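D-mandelate dehydrogenase (Rhodotorula graminis, PDB 2W2K) probably interconverts D-mandelate and its 2-oxoacid with a nicotinamide cofactor, a D-isomer specific 2-hydroxyacid dehydrogenase reaction. Local coordinates at residues Leu120-Phe129 / Gly249-Arg257; Leu276-Glu286 / His298-Gly306. All coordinates share one frame; numbering follows the deposited sequence.

Contact 1 of 2, residues Leu120-Phe129 / Gly249-Arg257; sequences LALYLILSVF and GSRIVNTAR
With CG of Arg251 anti to its carbonyl carbon (chi1 -53°) and the chain extended from there to NE, the guanidinium travels along Val128 and comes to lie flat on the ring of Phe129, near the end of the helix. The contact joins helix 114-130 to strand 250-254 inside the sheet of the Rossmann-type NAD-binding domain: the helix packs on the parallel sheet, running back along the strand (157° between local axes, 8.6 Å apart). Guanidinium and ring planes are only 12° apart, with centres separated by 4.4 Å, which qualifies as a stack. Closer to the backbone, Arg251 CD sits over the middle of the same ring face, 4.0 Å from the centroid of Phe129, a CH-pi contact. Gly249 O lies over the opposite face of the guanidinium, toward the rim; the hydrogen bond from NH1 to Asp222 O and the stack on Phe129 hold the group's orientation.

Toward the cofactor end the contact turns apolar. Val253 places CG1 against Leu124 CB at 3.8 Å, and the same methyl also meets Val128 CG2. Its other methyl, CG2, faces Ile125 CG1. One turn earlier on the helix, Ala121 CB meets the methyl CG2 of Thr255, a residue of the NAD(+) site, at 3.7 Å. Asn254, just before Thr255, accepts from Ala256 N through OD1, an Asx turn where the chain leaves the strand. At the far end, one water bridges the segments, donating to Phe129 O at 2.8 Å and accepting from Arg251 NH2 at 2.9 Å.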
loop_
_atom_site.group_PDB
_atom_site.type_symbol
_atom_site.label_atom_id
_atom_site.label_comp_id
_atom_site.label_asym_id
_atom_site.label_seq_id
_atom_site.Cartn_x
_atom_site.Cartn_y
_atom_site.Cartn_z
ATOM N N LEU B 120 4.324 5.822 2.870
ATOM C CA LEU B 120 3.453 5.369 3.996
ATOM C C LEU B 120 2.039 5.955 3.852
ATOM O O LEU B 120 1.046 5.261 4.123
ATOM C CB LEU B 120 4.072 5.694 5.393
ATOM C CG LEU B 120 3.539 5.015 6.692
ATOM C CD1 LEU B 120 2.290 5.698 7.275
ATOM C CD2 LEU B 120 3.304 3.476 6.570
ATOM N N ALA B 121 1.926 7.204 3.387
ATOM C CA ALA B 121 0.588 7.759 3.076
ATOM C C ALA B 121 -0.140 6.977 1.957
ATOM O O ALA B 121 -1.356 6.731 2.051
ATOM C CB ALA B 121 0.688 9.272 2.730
ATOM N N LEU B 122 0.611 6.563 0.924
ATOM C CA LEU B 122 0.055 5.734 -0.168
ATOM C C LEU B 122 -0.458 4.375 0.353
ATOM O O LEU B 122 -1.527 3.905 -0.077
ATOM C CB LEU B 122 1.061 5.526 -1.331
ATOM C CG LEU B 122 0.408 5.105 -2.682
ATOM C CD1 LEU B 122 -0.299 6.304 -3.357
ATOM C CD2 LEU B 122 1.462 4.495 -3.621
ATOM N N TYR B 123 0.291 3.757 1.279
ATOM C CA TYR B 123 -0.155 2.536 1.984
ATOM C C TYR B 123 -1.515 2.731 2.710
ATOM O O TYR B 123 -2.436 1.891 2.584
ATOM C CB TYR B 123 0.949 2.075 2.975
ATOM C CG TYR B 123 0.538 1.003 3.986
ATOM C CD1 TYR B 123 0.683 -0.360 3.687
ATOM C CD2 TYR B 123 0.044 1.351 5.258
ATOM C CE1 TYR B 123 0.324 -1.355 4.628
ATOM C CE2 TYR B 123 -0.339 0.354 6.201
ATOM C CZ TYR B 123 -0.190 -0.985 5.877
ATOM O OH TYR B 123 -0.537 -1.973 6.806
ATOM N N LEU B 124 -1.642 3.823 3.469
ATOM C CA LEU B 124 -2.917 4.117 4.176
ATOM C C LEU B 124 -4.086 4.378 3.189
ATOM O O LEU B 124 -5.225 3.953 3.450
ATOM C CB LEU B 124 -2.753 5.303 5.126
ATOM C CG LEU B 124 -1.714 5.199 6.275
ATOM C CD1 LEU B 124 -1.638 6.532 7.007
ATOM C CD2 LEU B 124 -2.100 4.035 7.240
ATOM N N ILE B 125 -3.803 5.052 2.071
ATOM C CA ILE B 125 -4.820 5.286 0.987
ATOM C C ILE B 125 -5.331 3.961 0.392
ATOM O O ILE B 125 -6.558 3.741 0.258
ATOM C CB ILE B 125 -4.285 6.252 -0.146
ATOM C CG1 ILE B 125 -4.108 7.673 0.408
ATOM C CG2 ILE B 125 -5.269 6.298 -1.347
ATOM C CD1 ILE B 125 -3.283 8.657 -0.542
ATOM N N LEU B 126 -4.394 3.066 0.052
ATOM C CA LEU B 126 -4.768 1.715 -0.382
ATOM C C LEU B 126 -5.581 0.986 0.710
ATOM O O LEU B 126 -6.635 0.416 0.411
ATOM C CB LEU B 126 -3.525 0.906 -0.821
ATOM C CG LEU B 126 -2.871 1.322 -2.157
ATOM C CD1 LEU B 126 -1.377 0.902 -2.254
ATOM C CD2 LEU B 126 -3.652 0.804 -3.376
ATOM N N SER B 127 -5.117 1.028 1.965
ATOM C CA SER B 127 -5.853 0.383 3.077
ATOM C C SER B 127 -7.326 0.833 3.236
ATOM O O SER B 127 -8.219 -0.013 3.400
ATOM C CB SER B 127 -5.085 0.519 4.416
ATOM O OG SER B 127 -5.695 -0.278 5.424
ATOM N N VAL B 128 -7.574 2.143 3.187
ATOM C CA VAL B 128 -8.933 2.679 3.425
ATOM C C VAL B 128 -9.898 2.429 2.250
ATOM O O VAL B 128 -11.124 2.321 2.460
ATOM C CB VAL B 128 -8.942 4.199 3.880
ATOM C CG1 VAL B 128 -8.168 4.392 5.220
ATOM C CG2 VAL B 128 -8.404 5.160 2.804
ATOM N N PHE B 129 -9.368 2.338 1.025
ATOM C CA PHE B 129 -10.194 2.020 -0.154
ATOM C C PHE B 129 -10.556 0.518 -0.211
ATOM O O PHE B 129 -11.673 0.165 -0.611
ATOM C CB PHE B 129 -9.514 2.454 -1.476
ATOM C CG PHE B 129 -9.866 3.878 -1.930
ATOM C CD1 PHE B 129 -8.979 4.939 -1.712
ATOM C CD2 PHE B 129 -11.078 4.138 -2.622
ATOM C CE1 PHE B 129 -9.289 6.253 -2.142
ATOM C CE2 PHE B 129 -11.411 5.440 -3.049
ATOM C CZ PHE B 129 -10.519 6.507 -2.804
ATOM N N GLY B 249 -20.059 8.103 3.266
ATOM C CA GLY B 249 -19.219 6.961 2.854
ATOM C C GLY B 249 -17.802 7.299 2.390
ATOM O O GLY B 249 -17.163 6.497 1.675
ATOM N N SER B 250 -17.313 8.479 2.774
ATOM C CA SER B 250 -15.949 8.940 2.393
ATOM C C SER B 250 -14.858 8.444 3.386
ATOM O O SER B 250 -15.150 7.667 4.338
ATOM C CB SER B 250 -15.944 10.467 2.252
ATOM O OG SER B 250 -16.474 11.073 3.427
ATOM N N ARG B 251 -13.616 8.896 3.170
ATOM C CA ARG B 251 -12.406 8.317 3.785
ATOM C C ARG B 251 -11.406 9.435 4.117
ATOM O O ARG B 251 -11.395 10.475 3.417
ATOM C CB ARG B 251 -11.744 7.303 2.816
ATOM C CG ARG B 251 -12.699 6.208 2.295
ATOM C CD ARG B 251 -12.169 5.542 1.025
ATOM N NE ARG B 251 -13.210 4.759 0.362
ATOM C CZ ARG B 251 -14.155 5.268 -0.441
ATOM N NH1 ARG B 251 -14.244 6.591 -0.684
ATOM N NH2 ARG B 251 -15.025 4.447 -1.007
ATOM N N ILE B 252 -10.580 9.238 5.167
ATOM C CA ILE B 252 -9.503 10.220 5.491
ATOM C C ILE B 252 -8.214 9.553 6.012
ATOM O O ILE B 252 -8.292 8.521 6.709
ATOM C CB ILE B 252 -9.993 11.312 6.483
ATOM C CG1 ILE B 252 -8.943 12.438 6.649
ATOM C CG2 ILE B 252 -10.400 10.700 7.833
ATOM C CD1 ILE B 252 -9.551 13.704 7.314
ATOM N N VAL B 253 -7.051 10.104 5.638
ATOM C CA VAL B 253 -5.737 9.644 6.182
ATOM C C VAL B 253 -4.907 10.830 6.739
ATOM O O VAL B 253 -5.017 11.970 6.243
ATOM C CB VAL B 253 -4.884 8.810 5.146
ATOM C CG1 VAL B 253 -5.719 7.647 4.524
ATOM C CG2 VAL B 253 -4.279 9.680 4.079
ATOM N N ASN B 254 -4.084 10.563 7.760
ATOM C CA ASN B 254 -3.227 11.608 8.371
ATOM C C ASN B 254 -1.790 11.103 8.568
ATOM O O ASN B 254 -1.583 10.082 9.267
ATOM C CB ASN B 254 -3.835 12.098 9.716
ATOM C CG ASN B 254 -3.127 13.341 10.296
ATOM O OD1 ASN B 254 -2.313 14.005 9.631
ATOM N ND2 ASN B 254 -3.475 13.680 11.542
ATOM N N THR B 255 -0.819 11.804 7.956
ATOM C CA THR B 255 0.613 11.535 8.181
ATOM C C THR B 255 1.367 12.758 8.735
ATOM O O THR B 255 2.603 12.734 8.832
ATOM C CB THR B 255 1.330 11.010 6.906
ATOM O OG1 THR B 255 1.226 11.988 5.843
ATOM C CG2 THR B 255 0.702 9.666 6.449
ATOM N N ALA B 256 0.615 13.800 9.117
ATOM C CA ALA B 256 1.191 15.070 9.592
ATOM C C ALA B 256 1.547 15.052 11.096
ATOM O O ALA B 256 2.569 14.470 11.479
ATOM C CB ALA B 256 0.252 16.247 9.204
ATOM N N ARG B 257 0.733 15.681 11.947
ATOM C CA ARG B 257 0.825 15.463 13.400
ATOM C C ARG B 257 -0.565 15.109 13.971
ATOM O O ARG B 257 -1.602 15.495 13.407
ATOM C CB ARG B 257 1.433 16.690 14.119
ATOM C CG ARG B 257 2.946 16.912 13.878
ATOM C CD ARG B 257 3.834 15.840 14.559
ATOM N NE ARG B 257 5.093 15.673 13.833
ATOM C CZ ARG B 257 6.210 16.356 14.068
ATOM N NH1 ARG B 257 6.256 17.273 15.032
ATOM N NH2 ARG B 257 7.292 16.123 13.333
HETATM O O HOH W 1 -14.024 1.738 -0.409
#

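Contact 2 of 2, residues Leu276-Glu286 / His298-Gly306; sequences LSAGLDVHEFE and HVTLTTHIG
The last two strands of the Rossmann-type sheet, 275-280 and 299-301, pair here in parallel as the two strands of a beta-alpha-beta unit, and past their carboxyl ends lies Asp281, a residue of the NAD(+) site. The local strand axes lie 4.7 Å apart at 9°, and Ala278, Gly279 and Leu280 pair with Val299, Thr300 and Leu301. Backbone bonds alternate in the parallel pattern: Thr300 N donates to Ala278 O in the carbonyl plane, Leu280 N to Thr300 O, and Thr302 N to Leu280 O. On the face carrying Leu280 and Leu301, CB of the first meets CD2 of the second at 4.2 Å.

Past the last bridge, the side chain of Asp281 adds to the backbone pairing, in which His304 N makes a weak bond to Asp281 O. Its CG stands anti to the backbone N (chi1 -173°), which carries the carboxylate across to residues 302-306. OD1 receives two donors on different lone pairs: the hydroxyl OG1 of Thr302 at 2.8 Å on the anti side, and Ile305 N, also at 2.8 Å, on the syn side. OD2 accepts from Gly306 N at 2.9 Å, again on the syn side but 29° out of the carboxylate plane. Next along the chain, Val282 packs against His304.

Three donors, two of them successive backbone amides, thus grip one carboxylate. They would be expected to stabilise its negative charge, and they fix the path of residues 302-306 immediately before Gly307, another residue of the NAD(+) site.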
loop_
_atom_site.group_PDB
_atom_site.type_symbol
_atom_site.label_atom_id
_atom_site.label_comp_id
_atom_site.label_asym_id
_atom_site.label_seq_id
_atom_site.Cartn_x
_atom_site.Cartn_y
_atom_site.Cartn_z
ATOM N N LEU B 276 -16.716 5.910 5.965
ATOM C CA LEU B 276 -16.563 4.452 5.866
ATOM C C LEU B 276 -15.325 3.944 6.620
ATOM O O LEU B 276 -15.369 2.898 7.331
ATOM C CB LEU B 276 -16.475 4.034 4.382
ATOM C CG LEU B 276 -16.180 2.543 4.101
ATOM C CD1 LEU B 276 -17.387 1.693 4.552
ATOM C CD2 LEU B 276 -15.837 2.295 2.632
ATOM N N SER B 277 -14.220 4.668 6.450
ATOM C CA SER B 277 -12.900 4.188 6.895
ATOM C C SER B 277 -11.929 5.366 7.109
ATOM O O SER B 277 -12.141 6.485 6.575
ATOM C CB SER B 277 -12.326 3.170 5.878
ATOM O OG SER B 277 -12.306 3.732 4.567
ATOM N N ALA B 278 -10.899 5.129 7.923
ATOM C CA ALA B 278 -9.852 6.149 8.200
ATOM C C ALA B 278 -8.499 5.489 8.474
ATOM O O ALA B 278 -8.450 4.318 8.900
ATOM C CB ALA B 278 -10.273 7.071 9.389
ATOM N N GLY B 279 -7.403 6.220 8.208
ATOM C CA GLY B 279 -6.025 5.712 8.458
ATOM C C GLY B 279 -5.167 6.757 9.172
ATOM O O GLY B 279 -4.990 7.853 8.649
ATOM N N LEU B 280 -4.662 6.430 10.373
ATOM C CA LEU B 280 -3.845 7.336 11.179
ATOM C C LEU B 280 -2.465 6.739 11.499
ATOM O O LEU B 280 -2.373 5.695 12.202
ATOM C CB LEU B 280 -4.537 7.695 12.518
ATOM C CG LEU B 280 -5.908 8.390 12.600
ATOM C CD1 LEU B 280 -6.222 8.717 14.082
ATOM C CD2 LEU B 280 -6.008 9.676 11.727
ATOM N N ASP B 281 -1.410 7.411 11.031
ATOM C CA ASP B 281 -0.019 7.121 11.463
ATOM C C ASP B 281 0.345 7.951 12.718
ATOM O O ASP B 281 1.294 7.626 13.432
ATOM C CB ASP B 281 0.986 7.449 10.339
ATOM C CG ASP B 281 2.422 7.020 10.668
ATOM O OD1 ASP B 281 2.646 5.829 11.017
ATOM O OD2 ASP B 281 3.344 7.865 10.521
ATOM N N VAL B 282 -0.405 9.027 12.957
ATOM C CA VAL B 282 -0.117 9.998 14.029
ATOM C C VAL B 282 -1.392 10.217 14.882
ATOM O O VAL B 282 -2.517 10.166 14.353
ATOM C CB VAL B 282 0.466 11.344 13.464
ATOM C CG1 VAL B 282 1.852 11.119 12.823
ATOM C CG2 VAL B 282 -0.504 12.011 12.417
ATOM N N HIS B 283 -1.226 10.443 16.194
ATOM C CA HIS B 283 -2.348 10.256 17.154
ATOM C C HIS B 283 -2.453 11.449 18.087
ATOM O O HIS B 283 -1.413 11.972 18.496
ATOM C CB HIS B 283 -2.117 8.930 17.918
ATOM C CG HIS B 283 -2.058 7.733 17.005
ATOM N ND1 HIS B 283 -0.887 7.277 16.428
ATOM C CD2 HIS B 283 -3.047 6.950 16.512
ATOM C CE1 HIS B 283 -1.161 6.254 15.631
ATOM N NE2 HIS B 283 -2.466 6.039 15.662
ATOM N N GLU B 284 -3.672 11.928 18.375
ATOM C CA GLU B 284 -3.808 13.195 19.165
ATOM C C GLU B 284 -3.073 13.137 20.529
ATOM O O GLU B 284 -2.405 14.112 20.912
ATOM C CB GLU B 284 -5.280 13.644 19.354
ATOM C CG GLU B 284 -5.377 15.026 20.093
ATOM C CD GLU B 284 -6.783 15.646 20.117
ATOM O OE1 GLU B 284 -7.742 15.047 19.566
ATOM O OE2 GLU B 284 -6.926 16.748 20.716
ATOM N N PHE B 285 -3.207 12.004 21.227
ATOM C CA PHE B 285 -2.579 11.772 22.562
ATOM C C PHE B 285 -1.413 10.776 22.544
ATOM O O PHE B 285 -1.104 10.104 23.559
ATOM C CB PHE B 285 -3.664 11.429 23.615
ATOM C CG PHE B 285 -4.822 12.415 23.603
ATOM C CD1 PHE B 285 -4.686 13.679 24.186
ATOM C CD2 PHE B 285 -6.014 12.110 22.953
ATOM C CE1 PHE B 285 -5.749 14.618 24.132
ATOM C CE2 PHE B 285 -7.080 13.042 22.908
ATOM C CZ PHE B 285 -6.940 14.277 23.495
ATOM N N GLU B 286 -0.730 10.728 21.397
ATOM C CA GLU B 286 0.489 9.922 21.200
ATOM C C GLU B 286 1.440 10.017 22.420
ATOM O O GLU B 286 1.745 11.118 22.875
ATOM C CB GLU B 286 1.198 10.391 19.917
ATOM C CG GLU B 286 2.049 9.342 19.227
ATOM C CD GLU B 286 2.553 9.814 17.861
ATOM O OE1 GLU B 286 1.732 10.164 16.970
ATOM O OE2 GLU B 286 3.778 9.830 17.686
ATOM N N HIS B 298 -13.022 -0.659 10.698
ATOM C CA HIS B 298 -12.306 -0.115 9.538
ATOM C C HIS B 298 -11.362 1.085 9.812
ATOM O O HIS B 298 -11.215 1.993 8.966
ATOM C CB HIS B 298 -13.315 0.212 8.412
ATOM C CG HIS B 298 -14.075 -0.982 7.897
ATOM N ND1 HIS B 298 -13.459 -2.138 7.470
ATOM C CD2 HIS B 298 -15.405 -1.174 7.711
ATOM C CE1 HIS B 298 -14.379 -2.999 7.058
ATOM N NE2 HIS B 298 -15.569 -2.435 7.184
ATOM N N VAL B 299 -10.699 1.095 10.968
ATOM C CA VAL B 299 -9.688 2.140 11.238
ATOM C C VAL B 299 -8.267 1.526 11.202
ATOM O O VAL B 299 -7.947 0.635 12.003
ATOM C CB VAL B 299 -9.931 2.890 12.593
ATOM C CG1 VAL B 299 -8.936 4.064 12.778
ATOM C CG2 VAL B 299 -11.365 3.417 12.698
ATOM N N THR B 300 -7.444 1.988 10.264
ATOM C CA THR B 300 -6.049 1.550 10.114
ATOM C C THR B 300 -5.167 2.414 11.038
ATOM O O THR B 300 -5.203 3.658 10.978
ATOM C CB THR B 300 -5.550 1.658 8.612
ATOM O OG1 THR B 300 -6.406 0.912 7.723
ATOM C CG2 THR B 300 -4.085 1.188 8.466
ATOM N N LEU B 301 -4.399 1.752 11.910
ATOM C CA LEU B 301 -3.580 2.441 12.930
ATOM C C LEU B 301 -2.116 1.955 12.937
ATOM O O LEU B 301 -1.859 0.758 13.091
ATOM C CB LEU B 301 -4.207 2.269 14.336
ATOM C CG LEU B 301 -5.668 2.764 14.494
ATOM C CD1 LEU B 301 -6.435 2.018 15.604
ATOM C CD2 LEU B 301 -5.720 4.271 14.669
ATOM N N THR B 302 -1.163 2.875 12.765
ATOM C CA THR B 302 0.294 2.540 12.779
ATOM C C THR B 302 1.081 3.358 13.857
ATOM O O THR B 302 0.611 4.416 14.313
ATOM C CB THR B 302 0.938 2.637 11.347
ATOM O OG1 THR B 302 0.631 3.912 10.736
ATOM C CG2 THR B 302 0.406 1.521 10.433
ATOM N N THR B 303 2.252 2.863 14.279
ATOM C CA THR B 303 3.065 3.499 15.342
ATOM C C THR B 303 4.009 4.658 14.880
ATOM O O THR B 303 5.232 4.608 15.133
ATOM C CB THR B 303 3.912 2.426 16.154
ATOM O OG1 THR B 303 4.864 1.788 15.282
ATOM C CG2 THR B 303 3.005 1.359 16.774
ATOM N N HIS B 304 3.445 5.698 14.245
ATOM C CA HIS B 304 4.232 6.864 13.743
ATOM C C HIS B 304 5.484 6.408 12.948
ATOM O O HIS B 304 6.621 6.865 13.200
ATOM C CB HIS B 304 4.577 7.844 14.899
ATOM C CG HIS B 304 4.828 9.268 14.469
ATOM N ND1 HIS B 304 5.237 9.625 13.198
ATOM C CD2 HIS B 304 4.760 10.426 15.174
ATOM C CE1 HIS B 304 5.380 10.942 13.130
ATOM N NE2 HIS B 304 5.108 11.449 14.320
ATOM N N ILE B 305 5.267 5.502 11.991
ATOM C CA ILE B 305 6.362 5.009 11.139
ATOM C C ILE B 305 6.603 5.794 9.829
ATOM O O ILE B 305 7.481 5.421 9.054
ATOM C CB ILE B 305 6.319 3.444 10.871
ATOM C CG1 ILE B 305 4.982 3.000 10.233
ATOM C CG2 ILE B 305 6.659 2.651 12.168
ATOM C CD1 ILE B 305 5.011 1.565 9.656
ATOM N N GLY B 306 5.852 6.872 9.592
ATOM C CA GLY B 306 5.982 7.627 8.312
ATOM C C GLY B 306 7.408 7.761 7.756
ATOM O O GLY B 306 7.709 7.334 6.618
#

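Overall arrangement
Contacts 1 and 2 follow one another along the chain: contact 1 is complete by residue 257, before contact 2 begins at 276, and their centres are about 9 Å apart. Both involve one parallel sheet, in which strand 250-254 of contact 1 and strands 275-280 and 299-301 of contact 2 are consecutive neighbours. Helix 114-130 of contact 1 also reaches contact 2 directly: Ser127 OG lies 2.7 Å from Thr300 OG1, and Val128 O lies 2.8 Å from Ser277 OG, both probable hydrogen bonds. One helix therefore touches all three strands. Beyond the carboxyl ends of these strands, Thr255 and Ala256 from contact 1 and Asp281 from contact 2 contribute to the same NAD(+) site.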